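Local atomic coordinates of thermotoga maritima TmcAL (Thermotoga maritima, PDB entry 5Y0S), a protein that belongs to the HIGH nucleotidyl transferase family and carries the Rossmann-like alpha/beta core of the HUP clan, joined to a large helical portion. Residues 18-23 and 192-197; 26-31 and 187-192; 86-91 and 332-337; 166-171 and 196-201. All coordinates share one frame; numbering follows the deposited sequence.

Contact 1 (18-23 and 192-197); sequences LYHLTS and KRVGAE
His20 NE2 sits at the meeting point of two backbone groups of segment 192-197. The amide N of Val194 donates to His20 NE2 over 3.1 Å with an N-H...N angle of 165°, and it lies only 10° out of the imidazole plane. His20 belongs to helix 15-28 of the Rossmann-like core, at whose start the sequence HNGH, the form the HIGH signature takes here, is found. Its ND1 bonds to the carbonyl Gly16 O of that signature and so acts as donor, which probably leaves NE2 as the acceptor from Val194 N. Lys192 O also lies at the ring edge, but its approach to His20 NE2 is long (3.4 Å), bent and weak. Both ring nitrogens are thus engaged, which should hold the imidazole in its rotation.

Tyr19 CD2 lies over one face of the His20 imidazole, 3.6 Å above its plane and over its centre. With CG anti to the backbone N (chi1 -179°), the phenol reaches on to Val194, whose side chain it crosses at about a right angle. Tyr19 CE2 is 3.5 Å from both Val194 CG1 and Val194 CG2. Phe207 touches the same valine and meets the Tyr19 ring, completing a small apolar patch at the surface.

Gly195 follows with positive phi, a backbone conformation suited to glycine, and the Arg193 guanidinium spans it, reaching forward along its own loop: Arg193 NH2 donates to Ala196 O over 2.9 Å, in the plane of that carbonyl.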
loop_
_atom_site.group_PDB
_atom_site.type_symbol
_atom_site.label_atom_id
_atom_site.label_comp_id
_atom_site.label_asym_id
_atom_site.label_seq_id
_atom_site.Cartn_x
_atom_site.Cartn_y
_atom_site.Cartn_z
ATOM N N LEU A 18 -31.893 13.461 -13.016
ATOM C CA LEU A 18 -32.339 14.287 -14.133
ATOM C C LEU A 18 -33.554 15.137 -13.702
ATOM O O LEU A 18 -33.590 16.350 -13.911
ATOM C CB LEU A 18 -32.692 13.417 -15.337
ATOM C CG LEU A 18 -33.321 14.201 -16.496
ATOM C CD1 LEU A 18 -32.372 15.307 -16.954
ATOM C CD2 LEU A 18 -33.682 13.284 -17.652
ATOM N N TYR A 19 -34.521 14.463 -13.086
ATOM C CA TYR A 19 -35.696 15.064 -12.434
ATOM C C TYR A 19 -35.319 16.295 -11.582
ATOM O O TYR A 19 -35.788 17.397 -11.834
ATOM C CB TYR A 19 -36.371 13.978 -11.583
ATOM C CG TYR A 19 -37.642 14.330 -10.819
ATOM C CD1 TYR A 19 -38.864 14.476 -11.470
ATOM C CD2 TYR A 19 -37.623 14.440 -9.431
ATOM C CE1 TYR A 19 -40.032 14.774 -10.756
ATOM C CE2 TYR A 19 -38.778 14.728 -8.710
ATOM C CZ TYR A 19 -39.976 14.898 -9.375
ATOM O OH TYR A 19 -41.109 15.175 -8.647
ATOM N N HIS A 20 -34.477 16.104 -10.573
ATOM C CA HIS A 20 -34.128 17.189 -9.664
ATOM C C HIS A 20 -33.275 18.269 -10.327
ATOM O O HIS A 20 -33.439 19.454 -10.040
ATOM C CB HIS A 20 -33.434 16.621 -8.405
ATOM C CG HIS A 20 -34.350 15.780 -7.558
ATOM N ND1 HIS A 20 -34.314 14.398 -7.555
ATOM C CD2 HIS A 20 -35.360 16.127 -6.722
ATOM C CE1 HIS A 20 -35.245 13.935 -6.739
ATOM N NE2 HIS A 20 -35.896 14.964 -6.224
ATOM N N LEU A 21 -32.384 17.879 -11.227
ATOM C CA LEU A 21 -31.571 18.871 -11.924
ATOM C C LEU A 21 -32.446 19.755 -12.794
ATOM O O LEU A 21 -32.264 20.968 -12.835
ATOM C CB LEU A 21 -30.495 18.207 -12.788
ATOM C CG LEU A 21 -29.588 19.157 -13.586
ATOM C CD1 LEU A 21 -28.869 20.128 -12.660
ATOM C CD2 LEU A 21 -28.554 18.363 -14.406
ATOM N N THR A 22 -33.405 19.140 -13.481
ATOM C CA THR A 22 -34.278 19.893 -14.369
ATOM C C THR A 22 -35.152 20.858 -13.582
ATOM O O THR A 22 -35.342 21.995 -13.986
ATOM C CB THR A 22 -35.172 18.957 -15.209
ATOM O OG1 THR A 22 -34.334 18.092 -15.990
ATOM C CG2 THR A 22 -36.057 19.753 -16.135
ATOM N N SER A 23 -35.680 20.398 -12.454
ATOM C CA SER A 23 -36.546 21.239 -11.627
ATOM C C SER A 23 -35.720 22.392 -11.015
ATOM O O SER A 23 -36.186 23.518 -10.932
ATOM C CB SER A 23 -37.223 20.402 -10.531
ATOM O OG SER A 23 -38.171 19.495 -11.083
ATOM N N LYS A 192 -37.864 19.340 -2.827
ATOM C CA LYS A 192 -38.171 18.122 -2.100
ATOM C C LYS A 192 -37.587 16.927 -2.845
ATOM O O LYS A 192 -37.865 16.722 -4.039
ATOM C CB LYS A 192 -39.692 17.966 -1.923
ATOM C CG LYS A 192 -40.145 16.680 -1.234
ATOM C CD LYS A 192 -40.175 16.846 0.277
ATOM C CE LYS A 192 -40.783 15.638 0.977
ATOM N NZ LYS A 192 -39.817 14.510 1.063
ATOM N N ARG A 193 -36.768 16.152 -2.139
ATOM C CA ARG A 193 -36.258 14.899 -2.676
ATOM C C ARG A 193 -37.394 13.917 -2.885
ATOM O O ARG A 193 -38.140 13.629 -1.955
ATOM C CB ARG A 193 -35.220 14.277 -1.741
ATOM C CG ARG A 193 -34.829 12.864 -2.139
ATOM C CD ARG A 193 -34.047 12.157 -1.043
ATOM N NE ARG A 193 -33.404 10.943 -1.543
ATOM C CZ ARG A 193 -32.181 10.905 -2.068
ATOM N NH1 ARG A 193 -31.459 12.018 -2.159
ATOM N NH2 ARG A 193 -31.679 9.752 -2.500
ATOM N N VAL A 194 -37.524 13.392 -4.095
ATOM C CA VAL A 194 -38.467 12.305 -4.302
ATOM C C VAL A 194 -37.723 11.097 -4.867
ATOM O O VAL A 194 -36.733 11.237 -5.581
ATOM C CB VAL A 194 -39.652 12.728 -5.213
ATOM C CG1 VAL A 194 -39.721 14.245 -5.342
ATOM C CG2 VAL A 194 -39.579 12.064 -6.567
ATOM N N GLY A 195 -38.194 9.909 -4.512
ATOM C CA GLY A 195 -37.492 8.686 -4.836
ATOM C C GLY A 195 -36.821 8.129 -3.597
ATOM O O GLY A 195 -36.849 8.749 -2.532
ATOM N N ALA A 196 -36.207 6.963 -3.737
ATOM C CA ALA A 196 -35.648 6.257 -2.593
ATOM C C ALA A 196 -34.529 7.041 -1.916
ATOM O O ALA A 196 -33.764 7.757 -2.569
ATOM C CB ALA A 196 -35.143 4.888 -3.016
ATOM N N GLU A 197 -34.449 6.896 -0.598
ATOM C CA GLU A 197 -33.402 7.533 0.187
ATOM C C GLU A 197 -32.050 6.899 -0.113
ATOM O O GLU A 197 -31.979 5.767 -0.591
ATOM C CB GLU A 197 -33.725 7.439 1.677
ATOM C CG GLU A 197 -34.914 8.297 2.087
ATOM C CD GLU A 197 -35.476 7.910 3.437
ATOM O OE1 GLU A 197 -35.572 6.693 3.711
ATOM O OE2 GLU A 197 -35.820 8.822 4.220
#

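Contact 2 (26-31 and 187-192); sequences ELVKPD and RFHTIK
Val28 lays its CG2 methyl over one face of the His189 imidazole, a CH-pi contact with CG2 4.2 Å from the ring centroid and just 10° off the ring normal. This is helix-on-sheet packing of the Rossmann-like fold: helix 15-28, the crossover between parallel strands 3-8 and 32-38, rests its last turn on strand 187-192 at the edge of the sheet. The methyl gets there because Val28 CG2 stands anti to the carbonyl carbon while CG1 is anti to the backbone N (chi1 172°).

The ring atom nearest the methyl, His189 NE2, also bonds to Asp98 OD2 of neighbouring strand 98-103, which probably limits rotation of the ring under the methyl.

His189 and Ile191 send their CB atoms toward the helix, whereas Thr190 between them points away, to Asn106 and helix 108-120. The helix therefore meets every second residue of the strand. Leu27 covers this row with a single methyl group. Leu27 and Ile191 run antiparallel alongside each other, with Leu27 CD2 4.1 Å from Ile191 CG2, and the same Leu27 CD2 reaches 4.1 Å from His189 CB.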
loop_
_atom_site.group_PDB
_atom_site.type_symbol
_atom_site.label_atom_id
_atom_site.label_comp_id
_atom_site.label_asym_id
_atom_site.label_seq_id
_atom_site.Cartn_x
_atom_site.Cartn_y
_atom_site.Cartn_z
ATOM N N GLU A 26 -35.558 24.851 -13.729
ATOM C CA GLU A 26 -36.880 25.451 -13.906
ATOM C C GLU A 26 -37.254 26.419 -12.776
ATOM O O GLU A 26 -37.912 27.433 -13.011
ATOM C CB GLU A 26 -37.944 24.361 -14.002
ATOM C CG GLU A 26 -37.889 23.543 -15.275
ATOM C CD GLU A 26 -38.189 24.370 -16.519
ATOM O OE1 GLU A 26 -38.873 25.418 -16.404
ATOM O OE2 GLU A 26 -37.738 23.967 -17.611
ATOM N N LEU A 27 -36.859 26.083 -11.549
ATOM C CA LEU A 27 -37.146 26.925 -10.383
ATOM C C LEU A 27 -36.432 28.277 -10.469
ATOM O O LEU A 27 -37.038 29.338 -10.330
ATOM C CB LEU A 27 -36.738 26.207 -9.087
ATOM C CG LEU A 27 -36.866 27.028 -7.797
ATOM C CD1 LEU A 27 -38.302 27.369 -7.501
ATOM C CD2 LEU A 27 -36.261 26.279 -6.613
ATOM N N VAL A 28 -35.128 28.216 -10.667
ATOM C CA VAL A 28 -34.271 29.398 -10.654
ATOM C C VAL A 28 -34.174 30.138 -12.013
ATOM O O VAL A 28 -33.889 31.330 -12.059
ATOM C CB VAL A 28 -32.868 28.988 -10.160
ATOM C CG1 VAL A 28 -31.871 30.119 -10.307
ATOM C CG2 VAL A 28 -32.958 28.541 -8.692
ATOM N N LYS A 29 -34.466 29.444 -13.108
ATOM C CA LYS A 29 -34.282 30.009 -14.454
ATOM C C LYS A 29 -32.930 30.716 -14.635
ATOM O O LYS A 29 -32.879 31.911 -14.904
ATOM C CB LYS A 29 -35.411 30.986 -14.772
ATOM C CG LYS A 29 -36.789 30.327 -14.831
ATOM C CD LYS A 29 -37.902 31.355 -14.959
ATOM C CE LYS A 29 -39.258 30.682 -14.883
ATOM N NZ LYS A 29 -39.282 29.471 -15.760
ATOM N N PRO A 30 -31.830 29.978 -14.471
ATOM C CA PRO A 30 -30.494 30.572 -14.631
ATOM C C PRO A 30 -30.080 30.736 -16.096
ATOM O O PRO A 30 -30.628 30.071 -16.989
ATOM C CB PRO A 30 -29.584 29.557 -13.933
ATOM C CG PRO A 30 -30.262 28.225 -14.242
ATOM C CD PRO A 30 -31.764 28.540 -14.151
ATOM N N ASP A 31 -29.114 31.615 -16.345
ATOM C CA ASP A 31 -28.513 31.697 -17.672
ATOM C C ASP A 31 -27.529 30.544 -17.866
ATOM O O ASP A 31 -27.324 30.081 -18.979
ATOM C CB ASP A 31 -27.822 33.049 -17.877
ATOM C CG ASP A 31 -28.771 34.233 -17.651
ATOM O OD1 ASP A 31 -28.633 34.951 -16.634
ATOM O OD2 ASP A 31 -29.674 34.425 -18.474
ATOM N N ARG A 187 -27.656 32.680 -2.932
ATOM C CA ARG A 187 -29.001 32.391 -2.445
ATOM C C ARG A 187 -29.219 30.890 -2.520
ATOM O O ARG A 187 -29.033 30.284 -3.586
ATOM C CB ARG A 187 -30.069 33.121 -3.266
ATOM C CG ARG A 187 -29.955 34.633 -3.210
ATOM C CD ARG A 187 -30.923 35.292 -4.205
ATOM N NE ARG A 187 -30.631 34.943 -5.597
ATOM C CZ ARG A 187 -30.170 35.802 -6.494
ATOM N NH1 ARG A 187 -29.943 37.057 -6.147
ATOM N NH2 ARG A 187 -29.950 35.413 -7.745
ATOM N N PHE A 188 -29.613 30.303 -1.396
ATOM C CA PHE A 188 -29.837 28.856 -1.300
ATOM C C PHE A 188 -31.314 28.493 -1.369
ATOM O O PHE A 188 -32.158 29.188 -0.805
ATOM C CB PHE A 188 -29.215 28.308 -0.008
ATOM C CG PHE A 188 -27.720 28.203 -0.065
ATOM C CD1 PHE A 188 -26.922 29.278 0.302
ATOM C CD2 PHE A 188 -27.112 27.033 -0.502
ATOM C CE1 PHE A 188 -25.540 29.185 0.230
ATOM C CE2 PHE A 188 -25.729 26.924 -0.563
ATOM C CZ PHE A 188 -24.941 28.001 -0.205
ATOM N N HIS A 189 -31.620 27.411 -2.081
ATOM C CA HIS A 189 -33.000 26.961 -2.259
ATOM C C HIS A 189 -33.071 25.455 -2.024
ATOM O O HIS A 189 -32.104 24.747 -2.299
ATOM C CB HIS A 189 -33.534 27.255 -3.668
ATOM C CG HIS A 189 -33.175 28.605 -4.210
ATOM N ND1 HIS A 189 -34.118 29.579 -4.459
ATOM C CD2 HIS A 189 -31.985 29.126 -4.598
ATOM C CE1 HIS A 189 -33.522 30.650 -4.953
ATOM N NE2 HIS A 189 -32.227 30.402 -5.040
ATOM N N THR A 190 -34.211 24.967 -1.533
ATOM C CA THR A 190 -34.432 23.537 -1.423
ATOM C C THR A 190 -35.471 23.112 -2.452
ATOM O O THR A 190 -36.330 23.905 -2.861
ATOM C CB THR A 190 -34.934 23.075 -0.002
ATOM O OG1 THR A 190 -36.291 23.499 0.209
ATOM C CG2 THR A 190 -34.078 23.611 1.104
ATOM N N ILE A 191 -35.369 21.862 -2.883
ATOM C CA ILE A 191 -36.468 21.185 -3.537
ATOM C C ILE A 191 -36.647 19.861 -2.809
ATOM O O ILE A 191 -35.697 19.334 -2.216
ATOM C CB ILE A 191 -36.215 20.962 -5.041
ATOM C CG1 ILE A 191 -34.907 20.187 -5.250
ATOM C CG2 ILE A 191 -36.174 22.297 -5.754
ATOM C CD1 ILE A 191 -34.627 19.801 -6.718
ATOM N N LYS A 192 -37.864 19.340 -2.827
ATOM C CA LYS A 192 -38.171 18.122 -2.100
ATOM C C LYS A 192 -37.587 16.927 -2.845
ATOM O O LYS A 192 -37.865 16.722 -4.039
ATOM C CB LYS A 192 -39.692 17.966 -1.923
ATOM C CG LYS A 192 -40.145 16.680 -1.234
ATOM C CD LYS A 192 -40.175 16.846 0.277
ATOM C CE LYS A 192 -40.783 15.638 0.977
ATOM N NZ LYS A 192 -39.817 14.510 1.063
#

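Contact 3 (86-91 and 332-337); sequences AVCVLD and KGPQYI. With EDO (1,2-ethanediol), chain E.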
loop_
_atom_site.group_PDB
_atom_site.type_symbol
_atom_site.label_atom_id
_atom_site.label_comp_id
_atom_site.label_asym_id
_atom_site.label_seq_id
_atom_site.Cartn_x
_atom_site.Cartn_y
_atom_site.Cartn_z
ATOM N N ALA A 86 -17.352 22.322 -1.065
ATOM C CA ALA A 86 -18.229 22.490 -2.217
ATOM C C ALA A 86 -18.687 23.942 -2.360
ATOM O O ALA A 86 -18.704 24.500 -3.472
ATOM C CB ALA A 86 -19.450 21.525 -2.104
ATOM N N VAL A 87 -19.051 24.552 -1.237
ATOM C CA VAL A 87 -19.534 25.931 -1.220
ATOM C C VAL A 87 -18.357 26.876 -1.509
ATOM O O VAL A 87 -18.515 27.884 -2.205
ATOM C CB VAL A 87 -20.225 26.276 0.136
ATOM C CG1 VAL A 87 -20.466 27.762 0.286
ATOM C CG2 VAL A 87 -21.538 25.515 0.289
ATOM N N CYS A 88 -17.169 26.535 -1.017
ATOM C CA CYS A 88 -15.991 27.348 -1.331
ATOM C C CYS A 88 -15.720 27.335 -2.851
ATOM O O CYS A 88 -15.408 28.369 -3.432
ATOM C CB CYS A 88 -14.753 26.857 -0.587
ATOM S SG CYS A 88 -14.588 27.318 1.168
ATOM N N VAL A 89 -15.850 26.176 -3.490
ATOM C CA VAL A 89 -15.557 26.097 -4.916
ATOM C C VAL A 89 -16.589 26.923 -5.684
ATOM O O VAL A 89 -16.234 27.751 -6.526
ATOM C CB VAL A 89 -15.560 24.644 -5.474
ATOM C CG1 VAL A 89 -15.463 24.688 -6.992
ATOM C CG2 VAL A 89 -14.403 23.813 -4.896
ATOM N N LEU A 90 -17.863 26.709 -5.381
ATOM C CA LEU A 90 -18.927 27.431 -6.079
ATOM C C LEU A 90 -18.780 28.942 -5.891
ATOM O O LEU A 90 -18.851 29.705 -6.853
ATOM C CB LEU A 90 -20.295 26.957 -5.601
ATOM C CG LEU A 90 -20.615 25.532 -6.070
ATOM C CD1 LEU A 90 -21.902 25.064 -5.428
ATOM C CD2 LEU A 90 -20.704 25.464 -7.603
ATOM N N ASP A 91 -18.532 29.369 -4.657
ATOM C CA ASP A 91 -18.332 30.781 -4.383
ATOM C C ASP A 91 -17.087 31.346 -5.074
ATOM O O ASP A 91 -17.072 32.504 -5.488
ATOM C CB ASP A 91 -18.229 31.007 -2.877
ATOM C CG ASP A 91 -18.067 32.466 -2.523
ATOM O OD1 ASP A 91 -19.086 33.190 -2.579
ATOM O OD2 ASP A 91 -16.933 32.875 -2.191
ATOM N N LYS A 332 -8.659 26.957 5.152
ATOM C CA LYS A 332 -8.397 27.798 3.990
ATOM C C LYS A 332 -9.248 27.421 2.780
ATOM O O LYS A 332 -9.428 28.230 1.879
ATOM C CB LYS A 332 -6.903 27.747 3.619
ATOM C CG LYS A 332 -5.973 28.355 4.686
ATOM C CD LYS A 332 -4.523 28.537 4.183
ATOM C CE LYS A 332 -3.607 29.104 5.294
ATOM N NZ LYS A 332 -2.209 29.268 4.817
ATOM N N GLY A 333 -9.762 26.197 2.738
ATOM C CA GLY A 333 -10.562 25.777 1.595
ATOM C C GLY A 333 -9.773 25.235 0.408
ATOM O O GLY A 333 -8.549 25.083 0.459
ATOM N N PRO A 334 -10.477 24.930 -0.685
ATOM C CA PRO A 334 -9.794 24.559 -1.929
ATOM C C PRO A 334 -8.924 25.723 -2.404
ATOM O O PRO A 334 -9.285 26.894 -2.195
ATOM C CB PRO A 334 -10.950 24.279 -2.896
ATOM C CG PRO A 334 -12.051 25.181 -2.382
ATOM C CD PRO A 334 -11.921 25.122 -0.884
ATOM N N GLN A 335 -7.763 25.408 -2.974
ATOM C CA GLN A 335 -6.874 26.438 -3.496
ATOM C C GLN A 335 -6.962 26.632 -5.015
ATOM O O GLN A 335 -6.273 27.489 -5.568
ATOM C CB GLN A 335 -5.440 26.116 -3.070
ATOM C CG GLN A 335 -5.292 26.079 -1.534
ATOM C CD GLN A 335 -5.685 27.403 -0.865
ATOM O OE1 GLN A 335 -5.080 28.440 -1.131
ATOM N NE2 GLN A 335 -6.698 27.369 0.019
ATOM N N TYR A 336 -7.799 25.843 -5.690
ATOM C CA TYR A 336 -7.911 25.919 -7.162
ATOM C C TYR A 336 -9.292 25.473 -7.601
ATOM O O TYR A 336 -9.994 24.766 -6.871
ATOM C CB TYR A 336 -6.860 25.033 -7.867
ATOM C CG TYR A 336 -6.866 23.617 -7.323
ATOM C CD1 TYR A 336 -7.744 22.653 -7.830
ATOM C CD2 TYR A 336 -6.028 23.256 -6.271
ATOM C CE1 TYR A 336 -7.775 21.372 -7.317
ATOM C CE2 TYR A 336 -6.054 21.966 -5.740
ATOM C CZ TYR A 336 -6.941 21.030 -6.262
ATOM O OH TYR A 336 -6.976 19.749 -5.719
ATOM N N ILE A 337 -9.668 25.881 -8.804
ATOM C CA ILE A 337 -10.882 25.403 -9.419
ATOM C C ILE A 337 -10.475 24.489 -10.563
ATOM O O ILE A 337 -9.812 24.938 -11.506
ATOM C CB ILE A 337 -11.761 26.567 -9.950
ATOM C CG1 ILE A 337 -12.230 27.449 -8.787
ATOM C CG2 ILE A 337 -12.932 26.004 -10.723
ATOM C CD1 ILE A 337 -12.834 28.796 -9.201
HETATM C C1 EDO E . -8.042 31.187 -0.781
HETATM O O1 EDO E . -6.811 30.805 -1.393
HETATM C C2 EDO E . -8.106 30.669 0.646
HETATM O O2 EDO E . -6.797 30.332 1.124
#
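A helix-stop glycine followed by a proline forms the bend between helix 323-332 and strand 337-343, and this bend packs against helix 79-92 in a buried part of the chain. Gly333 is the first residue to leave helical geometry, with phi at 85°, where a side chain would be pressed against the preceding carbonyl oxygen; its CA lies 4.3 Å from Cys88 SG.

Pro334 carries the apolar contact, with CD and CG against two successive residues of the helix. Pro334 CD approaches Cys88 CB to 3.3 Å, tighter than usual for two carbons, and Pro334 CG lies 3.7 Å from Val89 CG2, the valine and proline side chains meeting at a slant. Leu359 covers Pro334 further, while Leu68 touches both Val89 and Ile337.

Gln335 takes no part in the helix packing; its chain bends at chi2 (-59°) to fold back over the bend. Gln335 NE2 donates to Gly333 O at 3.0 Å, nearly straight at 164°, though from well above the carbonyl plane. The same NE2 gives a bond to O2 of a 1,2-ethanediol molecule (3.2 Å), and Gln335 OE1 accepts from ethanediol O1 (2.9 Å) as well as from Asp380 N. Gln387 bonds to Gly333 O and to Gln335 N, tying the bend to helix 381-399.

The result is a glycine-terminated helix whose loop passes over a core helix into a strand antiparallel to 66-70, extending the central sheet of the Rossmann-like alpha/beta fold.

Contact 4 (166-171 and 196-201); sequences KSNDIL and AEEKDT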
loop_
_atom_site.group_PDB
_atom_site.type_symbol
_atom_site.label_atom_id
_atom_site.label_comp_id
_atom_site.label_asym_id
_atom_site.label_seq_id
_atom_site.Cartn_x
_atom_site.Cartn_y
_atom_site.Cartn_z
ATOM N N LYS A 166 -32.107 13.481 8.926
ATOM C CA LYS A 166 -32.155 13.149 7.513
ATOM C C LYS A 166 -30.923 13.701 6.781
ATOM O O LYS A 166 -30.618 14.894 6.879
ATOM C CB LYS A 166 -33.447 13.701 6.897
ATOM C CG LYS A 166 -34.743 13.137 7.514
ATOM C CD LYS A 166 -35.074 11.751 6.963
ATOM C CE LYS A 166 -36.334 11.174 7.592
ATOM N NZ LYS A 166 -36.592 9.773 7.133
ATOM N N SER A 167 -30.245 12.824 6.037
ATOM C CA SER A 167 -28.985 13.143 5.357
ATOM C C SER A 167 -28.987 14.434 4.527
ATOM O O SER A 167 -28.093 15.277 4.678
ATOM C CB SER A 167 -28.588 11.980 4.450
ATOM O OG SER A 167 -28.431 10.790 5.198
ATOM N N ASN A 168 -29.977 14.591 3.647
ATOM C CA ASN A 168 -30.006 15.773 2.782
ATOM C C ASN A 168 -30.036 17.082 3.575
ATOM O O ASN A 168 -29.312 18.025 3.248
ATOM C CB ASN A 168 -31.195 15.728 1.825
ATOM C CG ASN A 168 -31.065 14.641 0.788
ATOM O OD1 ASN A 168 -32.038 13.966 0.459
ATOM N ND2 ASN A 168 -29.856 14.460 0.265
ATOM N N ASP A 169 -30.848 17.131 4.628
ATOM C CA ASP A 169 -30.987 18.363 5.394
ATOM C C ASP A 169 -29.763 18.619 6.289
ATOM O O ASP A 169 -29.363 19.766 6.450
ATOM C CB ASP A 169 -32.295 18.337 6.194
ATOM C CG ASP A 169 -33.516 18.628 5.306
ATOM O OD1 ASP A 169 -33.327 19.239 4.229
ATOM O OD2 ASP A 169 -34.652 18.260 5.665
ATOM N N ILE A 170 -29.160 17.566 6.839
ATOM C CA ILE A 170 -27.849 17.699 7.476
ATOM C C ILE A 170 -26.888 18.397 6.522
ATOM O O ILE A 170 -26.280 19.401 6.857
ATOM C CB ILE A 170 -27.237 16.339 7.856
ATOM C CG1 ILE A 170 -28.194 15.561 8.750
ATOM C CG2 ILE A 170 -25.878 16.546 8.529
ATOM C CD1 ILE A 170 -27.842 14.094 8.941
ATOM N N LEU A 171 -26.773 17.859 5.315
ATOM C CA LEU A 171 -25.967 18.501 4.285
ATOM C C LEU A 171 -26.428 19.927 4.021
ATOM O O LEU A 171 -25.615 20.852 3.917
ATOM C CB LEU A 171 -26.014 17.679 3.002
ATOM C CG LEU A 171 -24.715 16.974 2.674
ATOM C CD1 LEU A 171 -24.849 16.248 1.349
ATOM C CD2 LEU A 171 -23.574 17.994 2.649
ATOM N N ALA A 196 -36.207 6.963 -3.737
ATOM C CA ALA A 196 -35.648 6.257 -2.593
ATOM C C ALA A 196 -34.529 7.041 -1.916
ATOM O O ALA A 196 -33.764 7.757 -2.569
ATOM C CB ALA A 196 -35.143 4.888 -3.016
ATOM N N GLU A 197 -34.449 6.896 -0.598
ATOM C CA GLU A 197 -33.402 7.533 0.187
ATOM C C GLU A 197 -32.050 6.899 -0.113
ATOM O O GLU A 197 -31.979 5.767 -0.591
ATOM C CB GLU A 197 -33.725 7.439 1.677
ATOM C CG GLU A 197 -34.914 8.297 2.087
ATOM C CD GLU A 197 -35.476 7.910 3.437
ATOM O OE1 GLU A 197 -35.572 6.693 3.711
ATOM O OE2 GLU A 197 -35.820 8.822 4.220
ATOM N N GLU A 198 -30.986 7.640 0.173
ATOM C CA GLU A 198 -29.633 7.235 -0.185
ATOM C C GLU A 198 -29.257 5.889 0.426
ATOM O O GLU A 198 -28.442 5.159 -0.133
ATOM C CB GLU A 198 -28.633 8.306 0.253
ATOM C CG GLU A 198 -28.999 9.716 -0.194
ATOM C CD GLU A 198 -28.185 10.795 0.510
ATOM O OE1 GLU A 198 -27.256 10.447 1.275
ATOM O OE2 GLU A 198 -28.481 11.992 0.298
ATOM N N LYS A 199 -29.872 5.567 1.564
ATOM C CA LYS A 199 -29.549 4.359 2.319
ATOM C C LYS A 199 -30.332 3.126 1.868
ATOM O O LYS A 199 -30.089 2.024 2.366
ATOM C CB LYS A 199 -29.803 4.583 3.814
ATOM C CG LYS A 199 -28.982 5.696 4.449
ATOM C CD LYS A 199 -29.372 5.885 5.914
ATOM C CE LYS A 199 -28.641 7.058 6.547
ATOM N NZ LYS A 199 -29.082 7.281 7.949
ATOM N N ASP A 200 -31.268 3.299 0.939
ATOM C CA ASP A 200 -32.127 2.187 0.531
ATOM C C ASP A 200 -31.446 1.341 -0.540
ATOM O O ASP A 200 -31.191 1.819 -1.644
ATOM C CB ASP A 200 -33.471 2.712 0.029
ATOM C CG ASP A 200 -34.472 1.604 -0.235
ATOM O OD1 ASP A 200 -34.226 0.457 0.197
ATOM O OD2 ASP A 200 -35.514 1.885 -0.866
ATOM N N THR A 201 -31.171 0.078 -0.214
ATOM C CA THR A 201 -30.284 -0.751 -1.031
ATOM C C THR A 201 -31.008 -1.643 -2.039
ATOM O O THR A 201 -30.368 -2.425 -2.751
ATOM C CB THR A 201 -29.385 -1.655 -0.152
ATOM O OG1 THR A 201 -30.182 -2.644 0.515
ATOM C CG2 THR A 201 -28.631 -0.825 0.875
#
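The Asn168 amide and the Glu198 carboxylate approach with their planes 64° apart, and Asn168 ND2 lies 2.8 Å from Glu198 OE2. The other carboxylate oxygen faces Ser167, where Glu198 OE1 is 3.8 Å from Ser167 CB. A type I beta turn, Glu197 to Asp200, thus faces the first turn of helix 167-182, in the loop that leaves the edge strand 187-192 of the Rossmann-like core. The turn is closed by Asp200 N donating to Glu197 O over 3.0 Å.

Glu198 reaches the helix because its chain runs extended beyond CG (chi2 167°). Near the helix N-terminus its negative charge is probably favoured by the helix dipole; the amides of Asn168 and Asp169 themselves make weak hydrogen bonds to Glu104. Arg193 NH1 lies near both flat groups: it makes a weak hydrogen bond to Asn168 OD1 and a long, weak ion pair with Glu198 OE2.

Two lysines make further contacts. Lys199 extends alongside, and its CE comes to 4.0 Å from Ser167 OG. Lys166, at the N-cap position, bends at chi2 (-80°) and crosses the Glu197 side chain at a slant. The resulting salt bridge lies among exposed residues, and as the Glu197 side chain is poorly ordered it is probably loose; in the model Lys166 NZ lies 3.2 Å from Glu197 OE2, on the syn lone pair of that oxygen.

Contacts 1, 2 and 4 follow one continuous path: strand 187-192 and the loop after it first meet helix 15-28 and then the start of helix 167-182. Contacts 1 and 2 share Lys192, have centres 13 Å apart, and touch where His20 O lies 3.5 Å from Ile191 CD1. Contacts 1 and 4 share Ala196 and Glu197, with centres 12 Å apart, and they touch where Arg193 CD lies 3.1 Å from Asn168 OD1. Contact 3 is buried, about 25 Å from contact 1 between centres; it touches contact 2 through Phe188 CZ and Val87 CG2, 4.2 Å apart. The ethanediol belongs to contact 3, whereas contact 1 adjoins the HIGH signature.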